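Local coordinates for embryonic developmental protein tofu-6 (Caenorhabditis elegans, PDB 7OCX) that pairs through its RNA recognition motif domain with protein pid-3, as part of the PETISCO complex that serves piRNA (21U-RNA) biogenesis, at the interface of chains B and A. Sequence-based numbering; all coordinates share one arbitrary frame. Chains: chain A, Embryonic developmental protein tofu-6; chain B, Protein pid-3.

Contact 1: the interface of chains B and A. Residues chain B 35-36, 58, 61, 65; chain A 34, 38, 42-43, 65.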
ATOM      1  N   PRO B  35       5.687  -0.888   1.465  1.00 32.58           N
ATOM      2  CA  PRO B  35       5.161  -0.919   2.844  1.00 33.29           C
ATOM      3  C   PRO B  35       5.827   0.072   3.817  1.00 31.67           C
ATOM      4  O   PRO B  35       5.606  -0.082   5.037  1.00 30.80           O
ATOM      5  CB  PRO B  35       5.483  -2.347   3.284  1.00 37.58           C
ATOM      6  CG  PRO B  35       6.822  -2.610   2.591  1.00 37.36           C
ATOM      7  CD  PRO B  35       6.822  -1.815   1.291  1.00 35.36           C
ATOM      8  N   TYR B  36       6.620   1.019   3.305  1.00 29.72           N
ATOM      9  CA  TYR B  36       7.390   1.919   4.168  1.00 27.81           C
ATOM     10  C   TYR B  36       6.458   2.830   4.950  1.00 31.00           C
ATOM     11  O   TYR B  36       5.415   3.266   4.451  1.00 31.59           O
ATOM     12  CB  TYR B  36       8.434   2.756   3.375  1.00 28.77           C
ATOM     13  CG  TYR B  36       9.368   1.820   2.662  1.00 29.04           C
ATOM     14  CD1 TYR B  36      10.264   1.045   3.393  1.00 28.06           C
ATOM     15  CD2 TYR B  36       9.295   1.618   1.287  1.00 30.82           C
ATOM     16  CE1 TYR B  36      11.047   0.077   2.768  1.00 29.13           C
ATOM     17  CE2 TYR B  36      10.112   0.682   0.656  1.00 30.31           C
ATOM     18  CZ  TYR B  36      10.988  -0.078   1.402  1.00 31.01           C
ATOM     19  OH  TYR B  36      11.775  -1.004   0.791  1.00 33.51           O
ATOM     20  N   GLN B  58      14.477   3.583   5.786  1.00 27.38           N
ATOM     21  CA  GLN B  58      13.327   3.503   4.906  1.00 26.57           C
ATOM     22  C   GLN B  58      13.469   4.435   3.706  1.00 28.52           C
ATOM     23  O   GLN B  58      13.096   4.044   2.591  1.00 27.94           O
ATOM     24  CB  GLN B  58      12.056   3.756   5.718  1.00 27.28           C
ATOM     25  CG  GLN B  58      11.940   2.718   6.853  1.00 26.55           C
ATOM     26  CD  GLN B  58      10.543   2.560   7.382  1.00 28.47           C
ATOM     27  OE1 GLN B  58       9.571   2.866   6.687  1.00 29.14           O
ATOM     28  NE2 GLN B  58      10.428   2.123   8.641  1.00 29.99           N
ATOM     29  N   GLN B  61      15.801   2.591   1.260  1.00 26.14           N
ATOM     30  CA  GLN B  61      15.181   1.435   0.620  1.00 26.76           C
ATOM     31  C   GLN B  61      14.091   1.874  -0.349  1.00 25.59           C
ATOM     32  O   GLN B  61      13.939   1.279  -1.429  1.00 30.42           O
ATOM     33  CB  GLN B  61      14.630   0.477   1.672  1.00 28.90           C
ATOM     34  CG  GLN B  61      15.688  -0.124   2.584  1.00 30.80           C
ATOM     35  CD  GLN B  61      15.072  -0.892   3.734  1.00 33.61           C
ATOM     36  OE1 GLN B  61      14.838  -2.099   3.653  1.00 31.31           O
ATOM     37  NE2 GLN B  61      14.748  -0.169   4.795  1.00 30.31           N
ATOM     38  N   ASP B  65      13.915   1.012  -4.259  1.00 31.70           N
ATOM     39  CA  ASP B  65      12.760   0.275  -4.779  1.00 33.94           C
ATOM     40  C   ASP B  65      12.042   1.034  -5.895  1.00 28.48           C
ATOM     41  O   ASP B  65      11.552   0.413  -6.856  1.00 31.39           O
ATOM     42  CB  ASP B  65      11.730   0.005  -3.681  1.00 34.87           C
ATOM     43  CG  ASP B  65      12.154  -1.057  -2.703  1.00 36.39           C
ATOM     44  OD1 ASP B  65      13.168  -1.716  -2.936  1.00 37.02           O
ATOM     45  OD2 ASP B  65      11.381  -1.308  -1.729  1.00 38.78           O
TER
ATOM     46  N   PHE A  34      22.586  -2.551   9.225  1.00 37.80           N
ATOM     47  CA  PHE A  34      21.490  -2.561   8.263  1.00 38.26           C
ATOM     48  C   PHE A  34      21.799  -3.493   7.092  1.00 40.44           C
ATOM     49  O   PHE A  34      20.944  -4.277   6.660  1.00 35.73           O
ATOM     50  CB  PHE A  34      21.228  -1.123   7.789  1.00 35.01           C
ATOM     51  CG  PHE A  34      20.434  -1.039   6.525  1.00 33.99           C
ATOM     52  CD1 PHE A  34      19.048  -1.112   6.556  1.00 35.78           C
ATOM     53  CD2 PHE A  34      21.077  -0.886   5.306  1.00 37.86           C
ATOM     54  CE1 PHE A  34      18.309  -1.047   5.389  1.00 36.04           C
ATOM     55  CE2 PHE A  34      20.354  -0.828   4.133  1.00 43.62           C
ATOM     56  CZ  PHE A  34      18.961  -0.908   4.170  1.00 38.15           C
ATOM     57  N   GLN A  38      19.431  -6.409   5.837  1.00 35.60           N
ATOM     58  CA  GLN A  38      18.738  -6.210   4.576  1.00 38.78           C
ATOM     59  C   GLN A  38      18.776  -7.443   3.675  1.00 41.53           C
ATOM     60  O   GLN A  38      17.910  -7.595   2.805  1.00 41.98           O
ATOM     61  CB  GLN A  38      19.351  -5.037   3.827  1.00 42.62           C
ATOM     62  CG  GLN A  38      18.370  -4.306   2.993  1.00 45.83           C
ATOM     63  CD  GLN A  38      19.052  -3.602   1.848  1.00 49.82           C
ATOM     64  OE1 GLN A  38      20.282  -3.559   1.776  1.00 51.78           O
ATOM     65  NE2 GLN A  38      18.260  -3.056   0.937  1.00 48.46           N
ATOM     66  N   LYS A  42      13.203  -6.459   3.996  1.00 30.57           N
ATOM     67  CA  LYS A  42      13.153  -5.042   4.259  1.00 29.16           C
ATOM     68  C   LYS A  42      13.318  -4.782   5.755  1.00 33.55           C
ATOM     69  O   LYS A  42      12.897  -5.571   6.604  1.00 34.87           O
ATOM     70  CB  LYS A  42      11.852  -4.439   3.733  1.00 32.84           C
ATOM     71  CG  LYS A  42      11.679  -4.524   2.210  1.00 39.39           C
ATOM     72  CD  LYS A  42      10.295  -4.006   1.807  1.00 44.84           C
ATOM     73  CE  LYS A  42      10.090  -3.993   0.298  1.00 47.45           C
ATOM     74  NZ  LYS A  42      10.062  -5.330  -0.269  1.00 51.81           N
ATOM     75  N   VAL A  43      13.986  -3.682   6.073  1.00 34.63           N
ATOM     76  CA  VAL A  43      14.324  -3.314   7.444  1.00 29.08           C
ATOM     77  C   VAL A  43      13.571  -2.055   7.826  1.00 33.73           C
ATOM     78  O   VAL A  43      13.654  -1.041   7.127  1.00 32.45           O
ATOM     79  CB  VAL A  43      15.840  -3.092   7.605  1.00 32.24           C
ATOM     80  CG1 VAL A  43      16.169  -2.634   9.017  1.00 31.64           C
ATOM     81  CG2 VAL A  43      16.621  -4.369   7.241  1.00 36.92           C
ATOM     82  N   MET A  65      10.739  -5.169   8.541  1.00 31.58           N
ATOM     83  CA  MET A  65       9.502  -4.543   8.099  1.00 32.96           C
ATOM     84  C   MET A  65       8.295  -5.441   8.327  1.00 40.45           C
ATOM     85  O   MET A  65       7.168  -4.939   8.422  1.00 38.11           O
ATOM     86  CB  MET A  65       9.605  -4.172   6.623  1.00 33.53           C
ATOM     87  CG  MET A  65       8.429  -3.365   6.180  1.00 42.92           C
ATOM     88  SD  MET A  65       8.418  -1.642   6.651  1.00 56.20           S
ATOM     89  CE  MET A  65      10.140  -1.166   6.553  1.00 37.41           C
TER
HETATM   90  O   HOH W   1      15.382  -3.427   1.383  1.00 36.94           O
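B:Gln61, on the tofu-6-facing side of helix 56-66, lays its carboxamide against the backbone of A:Val43 and is held there by two hydrogen bonds. Its NE2 donates to A:Val43 O at 2.7 Å, with that oxygen lying almost exactly in the amide plane. The amide hydrogen of A:Val43 N returns a nearly straight bond (171° at H) to B:Gln61 OE1, on a lone pair, at 3.0 Å. One side chain thus reads both polar groups of a single residue, as a neighbouring strand would. The chain reaches that far because it is extended beyond CG (chi2 171°). The rim of A:Phe34 meets the amide tip to tip, B:Gln61 CD lying in the ring plane 3.6 Å from A:Phe34 CE1; amide and ring planes stand 79° apart. A water lying 2.7 Å from B:Gln61 OE1 links that oxygen onward to A:Gln38 NE2, giving OE1 a second polar partner. An alanine in place of B:Gln61 would probably leave A:Val43 N and O without their mates across the interface and open a gap at the rim of A:Phe34.

Beside this polar pair, the aliphatic stem of A:Lys42 passes roughly at right angles to B:Pro35 and B:Tyr36, its CD 3.8 Å from B:Pro35 CG. A:Met65 bends at chi2 and chi3, which brings its methyl CE to B:Gln58 CD (3.8 Å) and to CD1 of B:Tyr36, off the plane of its ring. Behind these, B:Tyr36 OH donates to B:Asp65 OD2 at 2.6 Å, from above the carboxylate plane, which would steady the phenol against A:Lys42. The B:Asp65 carboxylate may also favour the nearby ammonium of A:Lys42 through longer-range attraction. Together, the paired amide and its apolar flank fasten the pid-3 helix to the loop and short strand of tofu-6 in the complex of the two RRM domains.

Contact 2: the interface of chains B and A. Residues chain B 55-57; chain A 30-31, 34, 44-47.
The N-terminal end of helix 56-66 of pid-3, with B:Asn55 just ahead of it, docks on the RRM domain of tofu-6 between helix 30-38 and strand 45-51. B:Phe57 is the wedge, hiding 118 Å² of its surface against the partner. Its CG stands anti to its own carbonyl carbon (chi1 -56°), which turns CD1 and CE1 of the ring toward A:Trp31 and A:Phe34. B:Phe57 CE1 lies over one face of the indole, toward its rim, while CD1 reaches A:Trp31 CZ3 at 3.6 Å. A:Phe34 offers its CB and the CD1 side of its ring, the two phenylalanines sliding past each other in opposite directions. On the B:Phe57 ring itself, A:Cys46 CB sits over one face, 3.9 Å from the ring centroid, and B:Lys56 CG covers the opposite face. The carboxylate of A:Asp30 and NH1 of A:Arg47 meet the ring at its edge, the carboxylate turned almost at right angles to it.

Alongside this apolar contact, the extended chain of B:Lys56 runs past the indole, its CG 3.9 Å from A:Trp31 CZ2, and its ammonium makes a salt bridge and hydrogen bond to A:Asp30. NZ approaches the syn lone pair of OD2 at 3.2 Å. The same OD2 forms a salt bridge with A:Arg47 NH1 at 3.0 Å within tofu-6, which would brace the carboxylate, and the two cationic groups around it would tend to stabilise its negative charge.

At the other end, B:Asn55 ND2 donates to A:Ser44 O at 2.9 Å, in the carbonyl plane and nearly straight (171° at H). The amide lies obliquely beside the A:Tyr45 ring, their planes 31° apart. Gripped by aromatic packing in the middle and by polar bonds at either end, the start of the pid-3 helix is set in position on tofu-6, joining the two RRM domains.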
ATOM      1  N   ASN B  55      12.380   6.874   8.884  1.00 30.87           N
ATOM      2  CA  ASN B  55      13.803   7.108   9.142  1.00 29.86           C
ATOM      3  C   ASN B  55      14.607   6.959   7.863  1.00 27.99           C
ATOM      4  O   ASN B  55      14.088   6.590   6.809  1.00 28.94           O
ATOM      5  CB  ASN B  55      14.347   6.151  10.208  1.00 32.59           C
ATOM      6  CG  ASN B  55      14.109   4.686   9.857  1.00 32.14           C
ATOM      7  OD1 ASN B  55      14.461   4.209   8.759  1.00 27.98           O
ATOM      8  ND2 ASN B  55      13.533   3.954  10.801  1.00 31.24           N
ATOM      9  N   LYS B  56      15.914   7.227   7.979  1.00 28.62           N
ATOM     10  CA  LYS B  56      16.789   7.248   6.813  1.00 30.41           C
ATOM     11  C   LYS B  56      16.957   5.881   6.160  1.00 28.91           C
ATOM     12  O   LYS B  56      17.285   5.816   4.967  1.00 28.54           O
ATOM     13  CB  LYS B  56      18.155   7.796   7.226  1.00 32.24           C
ATOM     14  CG  LYS B  56      18.905   6.914   8.214  1.00 31.97           C
ATOM     15  CD  LYS B  56      20.101   7.618   8.845  1.00 33.55           C
ATOM     16  CE  LYS B  56      20.845   6.642   9.725  1.00 38.51           C
ATOM     17  NZ  LYS B  56      22.069   7.252  10.297  1.00 45.41           N
ATOM     18  N   PHE B  57      16.737   4.789   6.902  1.00 27.41           N
ATOM     19  CA  PHE B  57      16.851   3.456   6.309  1.00 27.36           C
ATOM     20  C   PHE B  57      15.683   3.170   5.378  1.00 27.36           C
ATOM     21  O   PHE B  57      15.864   2.572   4.300  1.00 27.91           O
ATOM     22  CB  PHE B  57      16.920   2.374   7.398  1.00 28.13           C
ATOM     23  CG  PHE B  57      18.017   2.566   8.373  1.00 30.12           C
ATOM     24  CD1 PHE B  57      19.333   2.270   8.037  1.00 34.23           C
ATOM     25  CD2 PHE B  57      17.749   3.075   9.625  1.00 35.07           C
ATOM     26  CE1 PHE B  57      20.363   2.471   8.942  1.00 38.71           C
ATOM     27  CE2 PHE B  57      18.777   3.303  10.526  1.00 40.09           C
ATOM     28  CZ  PHE B  57      20.081   2.992  10.186  1.00 39.85           C
TER
ATOM     29  N   ASP A  30      25.715   1.863  12.108  1.00 37.89           N
ATOM     30  CA  ASP A  30      24.371   1.351  11.906  1.00 38.68           C
ATOM     31  C   ASP A  30      24.132   0.932  10.461  1.00 40.58           C
ATOM     32  O   ASP A  30      23.302   0.045  10.213  1.00 36.02           O
ATOM     33  CB  ASP A  30      23.342   2.385  12.344  1.00 39.06           C
ATOM     34  CG  ASP A  30      23.568   3.747  11.729  1.00 44.97           C
ATOM     35  OD1 ASP A  30      24.605   3.959  11.040  1.00 48.78           O
ATOM     36  OD2 ASP A  30      22.677   4.604  11.927  1.00 53.80           O
ATOM     37  N   TRP A  31      24.831   1.543   9.498  1.00 36.29           N
ATOM     38  CA  TRP A  31      24.682   1.095   8.116  1.00 36.59           C
ATOM     39  C   TRP A  31      25.284  -0.288   7.891  1.00 39.80           C
ATOM     40  O   TRP A  31      24.740  -1.069   7.109  1.00 36.55           O
ATOM     41  CB  TRP A  31      25.277   2.092   7.137  1.00 39.72           C
ATOM     42  CG  TRP A  31      24.470   3.317   7.000  1.00 38.93           C
ATOM     43  CD1 TRP A  31      24.747   4.541   7.540  1.00 38.23           C
ATOM     44  CD2 TRP A  31      23.204   3.454   6.330  1.00 40.60           C
ATOM     45  NE1 TRP A  31      23.764   5.437   7.216  1.00 42.55           N
ATOM     46  CE2 TRP A  31      22.796   4.792   6.488  1.00 38.37           C
ATOM     47  CE3 TRP A  31      22.382   2.575   5.607  1.00 43.46           C
ATOM     48  CZ2 TRP A  31      21.618   5.284   5.930  1.00 41.54           C
ATOM     49  CZ3 TRP A  31      21.195   3.053   5.074  1.00 38.81           C
ATOM     50  CH2 TRP A  31      20.814   4.390   5.247  1.00 36.57           C
ATOM     51  N   PHE A  34      22.586  -2.551   9.225  1.00 37.80           N
ATOM     52  CA  PHE A  34      21.490  -2.561   8.263  1.00 38.26           C
ATOM     53  C   PHE A  34      21.799  -3.493   7.092  1.00 40.44           C
ATOM     54  O   PHE A  34      20.944  -4.277   6.660  1.00 35.73           O
ATOM     55  CB  PHE A  34      21.228  -1.123   7.789  1.00 35.01           C
ATOM     56  CG  PHE A  34      20.434  -1.039   6.525  1.00 33.99           C
ATOM     57  CD1 PHE A  34      19.048  -1.112   6.556  1.00 35.78           C
ATOM     58  CD2 PHE A  34      21.077  -0.886   5.306  1.00 37.86           C
ATOM     59  CE1 PHE A  34      18.309  -1.047   5.389  1.00 36.04           C
ATOM     60  CE2 PHE A  34      20.354  -0.828   4.133  1.00 43.62           C
ATOM     61  CZ  PHE A  34      18.961  -0.908   4.170  1.00 38.15           C
ATOM     62  N   SER A  44      12.870  -2.089   8.961  1.00 32.81           N
ATOM     63  CA  SER A  44      12.142  -0.905   9.400  0.51 31.73           C
ATOM     64  C   SER A  44      12.983   0.030  10.253  1.00 33.37           C
ATOM     65  O   SER A  44      12.856   1.255  10.141  1.00 33.47           O
ATOM     66  CB  SER A  44      10.905  -1.316  10.207  0.51 34.67           C
ATOM     67  OG  SER A  44      10.344  -0.191  10.854  0.51 35.75           O
ATOM     68  N   TYR A  45      13.823  -0.517  11.131  1.00 31.46           N
ATOM     69  CA  TYR A  45      14.668   0.295  11.995  1.00 34.52           C
ATOM     70  C   TYR A  45      15.915  -0.474  12.388  1.00 33.70           C
ATOM     71  O   TYR A  45      15.891  -1.692  12.529  1.00 32.71           O
ATOM     72  CB  TYR A  45      13.996   0.750  13.290  1.00 39.09           C
ATOM     73  CG  TYR A  45      14.758   1.860  14.000  1.00 46.11           C
ATOM     74  CD1 TYR A  45      15.347   2.900  13.276  1.00 47.08           C
ATOM     75  CD2 TYR A  45      14.869   1.885  15.390  1.00 52.13           C
ATOM     76  CE1 TYR A  45      16.041   3.918  13.912  1.00 49.13           C
ATOM     77  CE2 TYR A  45      15.553   2.908  16.036  1.00 53.58           C
ATOM     78  CZ  TYR A  45      16.133   3.918  15.291  1.00 60.41           C
ATOM     79  OH  TYR A  45      16.809   4.929  15.938  1.00 79.73           O
ATOM     80  N   CYS A  46      16.970   0.279  12.668  1.00 32.67           N
ATOM     81  CA  CYS A  46      18.298  -0.257  12.865  1.00 35.77           C
ATOM     82  C   CYS A  46      19.100   0.727  13.700  1.00 37.28           C
ATOM     83  O   CYS A  46      19.234   1.885  13.304  1.00 42.60           O
ATOM     84  CB  CYS A  46      18.932  -0.459  11.492  1.00 44.22           C
ATOM     85  SG  CYS A  46      20.461  -1.189  11.535  1.00 43.96           S
ATOM     86  N   ARG A  47      19.655   0.282  14.828  1.00 37.99           N
ATOM     87  CA  ARG A  47      20.468   1.204  15.603  1.00 43.79           C
ATOM     88  C   ARG A  47      21.510   0.440  16.409  1.00 47.07           C
ATOM     89  O   ARG A  47      21.272  -0.673  16.883  1.00 39.18           O
ATOM     90  CB  ARG A  47      19.587   2.075  16.525  1.00 53.62           C
ATOM     91  CG  ARG A  47      20.341   3.115  17.369  1.00 62.81           C
ATOM     92  CD  ARG A  47      21.025   4.248  16.546  1.00 75.38           C
ATOM     93  NE  ARG A  47      20.150   5.232  15.904  1.00100.25           N
ATOM     94  CZ  ARG A  47      19.864   5.289  14.606  1.00 84.23           C
ATOM     95  NH1 ARG A  47      20.301   4.371  13.749  1.00 43.74           N
ATOM     96  NH2 ARG A  47      19.135   6.307  14.151  1.00 65.05           N
TER

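Contact 1 and contact 2 are neighbouring patches of one interface, the centres of their C-alpha atoms about 9 Å apart. Both draw on helix 56-66 of pid-3: B:Lys56 and B:Phe57 at its start belong to contact 2, and B:Gln58, B:Gln61 and B:Asp65 farther along to contact 1. On tofu-6, helix 30-38 serves both, and A:Phe34 is common to them, its CE1 and CZ rim serving B:Gln61 and its CB and CD1 side B:Phe57. The segment from A:Lys42 to A:Arg47 also joins them. The amide grip on the A:Val43 backbone and the aromatic packing therefore act on the same helix, which would fix its position and rotation within PETISCO.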